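PDB 2DV6: nitrite reductase from Hyphomicrobium denitrificans, which probably reduces nitrite to nitric oxide with copper ions as cofactors, taking its electron from reduced cytochrome c. Local coordinates for residues A[269-274]-A[311-316]; A[389-394]-A[399-404]. All coordinates share one frame; numbering follows the deposited sequence.

Interaction 1 (A[269-274]-A[311-316]). With CU (copper (II) ion), chain G.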
loop_
_atom_site.group_PDB
_atom_site.type_symbol
_atom_site.label_atom_id
_atom_site.label_comp_id
_atom_site.label_asym_id
_atom_site.label_seq_id
_atom_site.Cartn_x
_atom_site.Cartn_y
_atom_site.Cartn_z
ATOM N N ILE A 269 -21.807 27.055 9.749
ATOM C CA ILE A 269 -20.888 27.889 10.531
ATOM C C ILE A 269 -19.486 27.904 9.929
ATOM O O ILE A 269 -18.927 28.990 9.661
ATOM C CB ILE A 269 -20.830 27.463 12.004
ATOM C CG1 ILE A 269 -22.124 27.843 12.693
ATOM C CG2 ILE A 269 -19.627 28.121 12.748
ATOM C CD1 ILE A 269 -22.265 27.199 14.075
ATOM N N THR A 270 -18.922 26.734 9.641
ATOM C CA THR A 270 -17.565 26.761 9.056
ATOM C C THR A 270 -17.539 27.584 7.736
ATOM O O THR A 270 -16.567 28.281 7.472
ATOM C CB THR A 270 -16.921 25.339 8.833
ATOM O OG1 THR A 270 -15.590 25.507 8.311
ATOM C CG2 THR A 270 -17.699 24.513 7.820
ATOM N N ASN A 271 -18.598 27.503 6.929
ATOM C CA ASN A 271 -18.630 28.221 5.653
ATOM C C ASN A 271 -18.751 29.754 5.784
ATOM O O ASN A 271 -18.662 30.466 4.789
ATOM C CB ASN A 271 -19.753 27.711 4.746
ATOM C CG ASN A 271 -19.514 26.311 4.223
ATOM O OD1 ASN A 271 -20.470 25.595 3.873
ATOM N ND2 ASN A 271 -18.259 25.907 4.145
ATOM N N GLY A 272 -19.016 30.238 6.987
ATOM C CA GLY A 272 -18.997 31.677 7.286
ATOM C C GLY A 272 -20.186 32.292 8.018
ATOM O O GLY A 272 -20.205 33.521 8.282
ATOM N N MET A 273 -21.200 31.489 8.352
ATOM C CA MET A 273 -22.467 32.079 8.872
ATOM C C MET A 273 -22.475 32.296 10.377
ATOM O O MET A 273 -23.122 31.559 11.141
ATOM C CB MET A 273 -23.701 31.297 8.405
ATOM C CG MET A 273 -23.697 31.037 6.932
ATOM S SD MET A 273 -25.212 30.481 6.167
ATOM C CE MET A 273 -26.155 32.034 6.306
ATOM N N TYR A 274 -21.705 33.291 10.806
ATOM C CA TYR A 274 -21.635 33.669 12.197
ATOM C C TYR A 274 -21.457 35.173 12.353
ATOM O O TYR A 274 -20.910 35.833 11.459
ATOM C CB TYR A 274 -20.513 32.926 12.946
ATOM C CG TYR A 274 -19.164 32.814 12.251
ATOM C CD1 TYR A 274 -18.172 33.791 12.431
ATOM C CD2 TYR A 274 -18.858 31.702 11.473
ATOM C CE1 TYR A 274 -16.922 33.671 11.836
ATOM C CE2 TYR A 274 -17.607 31.576 10.845
ATOM C CZ TYR A 274 -16.646 32.556 11.046
ATOM O OH TYR A 274 -15.422 32.434 10.420
ATOM N N GLN A 311 -10.723 25.621 -3.312
ATOM C CA GLN A 311 -10.725 24.721 -2.170
ATOM C C GLN A 311 -12.115 24.191 -1.944
ATOM O O GLN A 311 -13.106 24.885 -2.230
ATOM C CB GLN A 311 -10.236 25.436 -0.921
ATOM C CG GLN A 311 -8.895 26.063 -1.066
ATOM C CD GLN A 311 -7.800 25.066 -1.357
ATOM O OE1 GLN A 311 -6.990 25.269 -2.279
ATOM N NE2 GLN A 311 -7.756 23.990 -0.596
ATOM N N GLU A 312 -12.191 22.970 -1.417
ATOM C CA GLU A 312 -13.469 22.333 -1.138
ATOM C C GLU A 312 -13.497 21.855 0.301
ATOM O O GLU A 312 -12.448 21.590 0.894
ATOM C CB GLU A 312 -13.680 21.152 -2.087
ATOM C CG GLU A 312 -13.547 21.517 -3.518
ATOM C CD GLU A 312 -14.013 20.428 -4.455
ATOM O OE1 GLU A 312 -15.238 20.357 -4.730
ATOM O OE2 GLU A 312 -13.144 19.646 -4.915
ATOM N N MET A 313 -14.693 21.741 0.861
ATOM C CA MET A 313 -14.864 21.334 2.246
ATOM C C MET A 313 -14.577 19.847 2.334
ATOM O O MET A 313 -14.968 19.078 1.457
ATOM C CB MET A 313 -16.311 21.571 2.721
ATOM C CG MET A 313 -16.438 21.385 4.212
ATOM S SD MET A 313 -18.095 21.611 4.848
ATOM C CE MET A 313 -18.872 20.063 4.365
ATOM N N ASP A 314 -13.921 19.443 3.408
ATOM C CA ASP A 314 -13.673 18.035 3.663
ATOM C C ASP A 314 -14.498 17.721 4.928
ATOM O O ASP A 314 -14.198 18.187 6.034
ATOM C CB ASP A 314 -12.174 17.815 3.867
ATOM C CG ASP A 314 -11.804 16.371 4.142
ATOM O OD1 ASP A 314 -12.565 15.658 4.852
ATOM O OD2 ASP A 314 -10.715 15.958 3.672
ATOM N N TYR A 315 -15.552 16.941 4.736
ATOM C CA TYR A 315 -16.435 16.545 5.835
ATOM C C TYR A 315 -15.750 15.739 6.949
ATOM O O TYR A 315 -16.012 15.981 8.118
ATOM C CB TYR A 315 -17.657 15.801 5.278
ATOM C CG TYR A 315 -18.463 15.104 6.322
ATOM C CD1 TYR A 315 -19.436 15.772 7.056
ATOM C CD2 TYR A 315 -18.241 13.747 6.581
ATOM C CE1 TYR A 315 -20.182 15.075 8.049
ATOM C CE2 TYR A 315 -18.943 13.074 7.541
ATOM C CZ TYR A 315 -19.917 13.730 8.257
ATOM O OH TYR A 315 -20.583 12.980 9.202
ATOM N N GLU A 316 -14.881 14.793 6.589
ATOM C CA GLU A 316 -14.141 13.975 7.581
ATOM C C GLU A 316 -13.302 14.906 8.487
ATOM O O GLU A 316 -13.252 14.740 9.718
ATOM C CB GLU A 316 -13.245 12.951 6.863
ATOM C CG GLU A 316 -12.464 12.021 7.821
ATOM C CD GLU A 316 -11.178 12.638 8.408
ATOM O OE1 GLU A 316 -10.872 12.299 9.575
ATOM O OE2 GLU A 316 -10.477 13.453 7.731
HETATM CU CU CU G . -26.972 28.679 6.574
#
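Met313 reaches with its sulfur to the end of helix 265-270, where SD lies 4.2 Å from the methyl CG2 of Thr270 and 4.4 Å from ND2 of Asn271. The methionine starts with CG anti to its backbone N (chi1 -170°), runs on fully extended to SD, and only then bends at chi3 (77°), so that SD rather than CE meets the helix. Thr270 crosses it obliquely. With its OG1 anti to the backbone N (chi1 -178°), the threonine splits its two branches between separate jobs: the methyl faces Met313, while the hydroxyl is hydrogen-bonded to Glu298 O. The contact is small, 81 Å² in all, and purely van der Waals, but all three residues are buried.

Just past the touching residues the chain turns sharply. Gly272, at positive phi, closes the helix in a Schellman motif, its N bonded to Ile269 O at 3.0 Å. An inverse gamma turn centred on Met273 follows, with Tyr274 N to Gly272 O at 2.9 Å, and that same carbonyl oxygen lies above one face of the Tyr274 ring, toward its rim. These turns deliver Met273 SD to the copper at 2.5 Å, where His219, Cys260 and His268 complete the ligand set characteristic of a type 1 copper site. Met313 thus packs behind the ligand loop, on Thr270 and Asn271, which lie between the ligands His268 and Met273 in the sequence.

Next to Met313, the carboxylate of Glu312 is hydrogen-bonded to backbone N atoms of Asn92 and Gly93 of the second subunit. Asp314 N-caps helix 315-319 through OD1 to Lys317 N. The contact therefore sits between helices 265-270 and 315-319, with strand 181-188 supplying Tyr183 against Met313 and Trp186 against Asn271, and strand 290-299 passing beside Thr270.

Interaction 2 (A[389-394]-A[399-404]). With K (potassium ion), chain J.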
loop_
_atom_site.group_PDB
_atom_site.type_symbol
_atom_site.label_atom_id
_atom_site.label_comp_id
_atom_site.label_asym_id
_atom_site.label_seq_id
_atom_site.Cartn_x
_atom_site.Cartn_y
_atom_site.Cartn_z
ATOM N N GLN A 389 -3.761 38.982 30.486
ATOM C CA GLN A 389 -2.957 38.845 29.248
ATOM C C GLN A 389 -3.738 38.158 28.124
ATOM O O GLN A 389 -3.633 38.545 26.960
ATOM C CB GLN A 389 -1.647 38.071 29.488
ATOM C CG GLN A 389 -1.835 36.602 29.873
ATOM C CD GLN A 389 -0.703 36.076 30.709
ATOM O OE1 GLN A 389 0.428 35.997 30.234
ATOM N NE2 GLN A 389 -1.000 35.700 31.974
ATOM N N THR A 390 -4.480 37.107 28.479
ATOM C CA THR A 390 -5.105 36.243 27.480
ATOM C C THR A 390 -6.408 35.649 27.981
ATOM O O THR A 390 -6.535 35.336 29.156
ATOM C CB THR A 390 -4.121 35.267 26.683
ATOM O OG1 THR A 390 -4.609 33.901 26.621
ATOM C CG2 THR A 390 -2.755 35.319 27.124
ATOM N N VAL A 391 -7.399 35.613 27.095
ATOM C CA VAL A 391 -8.759 35.183 27.479
ATOM C C VAL A 391 -9.197 33.965 26.652
ATOM O O VAL A 391 -9.028 34.004 25.424
ATOM C CB VAL A 391 -9.782 36.387 27.405
ATOM C CG1 VAL A 391 -9.768 37.036 26.070
ATOM C CG2 VAL A 391 -11.226 35.952 27.810
ATOM N N SER A 392 -9.683 32.891 27.305
ATOM C CA SER A 392 -10.289 31.745 26.583
ATOM C C SER A 392 -11.704 32.092 26.203
ATOM O O SER A 392 -12.485 32.514 27.076
ATOM C CB SER A 392 -10.409 30.443 27.401
ATOM O OG SER A 392 -9.167 29.973 27.791
ATOM N N VAL A 393 -12.018 31.896 24.924
ATOM C CA VAL A 393 -13.313 32.224 24.357
ATOM C C VAL A 393 -13.803 30.968 23.622
ATOM O O VAL A 393 -13.218 30.564 22.619
ATOM C CB VAL A 393 -13.240 33.394 23.359
ATOM C CG1 VAL A 393 -14.658 33.718 22.851
ATOM C CG2 VAL A 393 -12.629 34.626 24.021
ATOM N N PRO A 394 -14.858 30.335 24.141
ATOM C CA PRO A 394 -15.275 29.087 23.523
ATOM C C PRO A 394 -16.019 29.357 22.199
ATOM O O PRO A 394 -16.496 30.475 21.979
ATOM C CB PRO A 394 -16.232 28.499 24.553
ATOM C CG PRO A 394 -16.884 29.748 25.180
ATOM C CD PRO A 394 -15.696 30.703 25.300
ATOM N N THR A 399 -16.495 37.766 23.972
ATOM C CA THR A 399 -16.146 38.678 25.084
ATOM C C THR A 399 -15.932 40.087 24.578
ATOM O O THR A 399 -15.911 40.351 23.400
ATOM C CB THR A 399 -14.915 38.082 25.771
ATOM O OG1 THR A 399 -14.488 38.577 27.071
ATOM C CG2 THR A 399 -13.750 37.816 24.820
ATOM N N ILE A 400 -15.643 40.949 25.532
ATOM C CA ILE A 400 -15.290 42.322 25.309
ATOM C C ILE A 400 -13.973 42.520 26.046
ATOM O O ILE A 400 -13.826 42.105 27.213
ATOM C CB ILE A 400 -16.381 43.247 25.894
ATOM C CG1 ILE A 400 -17.675 43.097 25.091
ATOM C CG2 ILE A 400 -15.908 44.731 25.868
ATOM C CD1 ILE A 400 -18.917 43.742 25.748
ATOM N N VAL A 401 -12.992 43.076 25.348
ATOM C CA VAL A 401 -11.744 43.488 26.011
ATOM C C VAL A 401 -11.553 44.978 25.747
ATOM O O VAL A 401 -11.859 45.450 24.635
ATOM C CB VAL A 401 -10.522 42.624 25.581
ATOM C CG1 VAL A 401 -10.758 41.119 25.949
ATOM C CG2 VAL A 401 -10.212 42.783 24.101
ATOM N N ASP A 402 -11.129 45.717 26.772
ATOM C CA ASP A 402 -10.834 47.166 26.671
ATOM C C ASP A 402 -9.399 47.322 27.141
ATOM O O ASP A 402 -9.000 46.672 28.105
ATOM C CB ASP A 402 -11.682 48.033 27.636
ATOM C CG ASP A 402 -13.181 48.032 27.316
ATOM O OD1 ASP A 402 -13.979 48.480 28.188
ATOM O OD2 ASP A 402 -13.582 47.567 26.216
ATOM N N PHE A 403 -8.648 48.218 26.500
ATOM C CA PHE A 403 -7.336 48.590 26.980
ATOM C C PHE A 403 -6.923 49.950 26.430
ATOM O O PHE A 403 -7.251 50.322 25.301
ATOM C CB PHE A 403 -6.289 47.546 26.604
ATOM C CG PHE A 403 -6.324 47.143 25.170
ATOM C CD1 PHE A 403 -5.356 47.601 24.289
ATOM C CD2 PHE A 403 -7.318 46.260 24.695
ATOM C CE1 PHE A 403 -5.357 47.215 22.968
ATOM C CE2 PHE A 403 -7.336 45.858 23.382
ATOM C CZ PHE A 403 -6.345 46.333 22.507
ATOM N N LYS A 404 -6.203 50.685 27.264
ATOM C CA LYS A 404 -5.578 51.921 26.843
ATOM C C LYS A 404 -4.279 51.602 26.121
ATOM O O LYS A 404 -3.461 50.818 26.606
ATOM C CB LYS A 404 -5.326 52.845 28.048
ATOM C CG LYS A 404 -4.574 54.102 27.636
ATOM C CD LYS A 404 -4.508 55.114 28.738
ATOM C CE LYS A 404 -3.510 56.221 28.364
ATOM N NZ LYS A 404 -3.895 57.497 29.029
HETATM K K K J . -2.022 49.419 27.879
HETATM O O HOH W 1 -0.329 48.085 29.111
HETATM O O HOH W 2 -3.525 47.884 28.937
HETATM O O HOH W 3 -2.569 50.672 29.744
#
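Val393 pushes its CG2 methyl against the CG2 methyl of Thr399, the two carbons 3.5 Å apart, tighter than usual van der Waals contact. Thr399 presents this methyl because its OG1 stands anti to the backbone N (chi1 -167°); the hydroxyl is hydrogen-bonded to Tyr375 O instead of facing the valine. One step along, Val391 meets both partners on the other strand with a single branch: its CG1 is 4.2 Å from Thr399 CG2 and likewise 4.2 Å from Val401 CG1.

The strands run nearly antiparallel, at 167°, yet they are not sheet neighbours. Their axes come no closer than 9.3 Å and the contact is made through side chains, since 390-393 is the outermost strand, within this chain, of one sheet and 397-404 an inner strand of the facing one. The chain folds across from sheet to sheet between them, a beta arch in the sandwich of a cupredoxin-like domain. Phe364 and Val374 help to fill the layer around Val391 and Val401.

Polar sites lie at the start of 389-394 and at the end of 399-404. Lys404 O binds the potassium ion at 2.4 Å, together with three waters, Glu369 and Asp406. Gln389 OE1 is hydrogen-bonded to ND1 of His224 of the third subunit, a copper ligand, making it a second-shell residue there.

Away from that polar end, the contact consists of three valines and a threonine methyl. It joins the facing sheets through buried apolar packing, without a directional bond from strand to strand.

How the interactions relate
Interaction 1 closes before interaction 2 opens along the chain, and the two do not touch: their centres are 26 Å apart and their nearest atoms about 10 Å. They share no strand, but strand 290-299 relates them. It follows the copper-ligand region of interaction 1, carries Glu298 beside it, and belongs to the same six-stranded sheet as strand 397-404 of interaction 2. Interaction 1 lies at a helix end next to one copper, whereas interaction 2 lies inside a beta sandwich. Each also approaches a neighbouring subunit, 311-316 the second and 389-394 chiefly the third, so both lie close to subunit interfaces of the assembly.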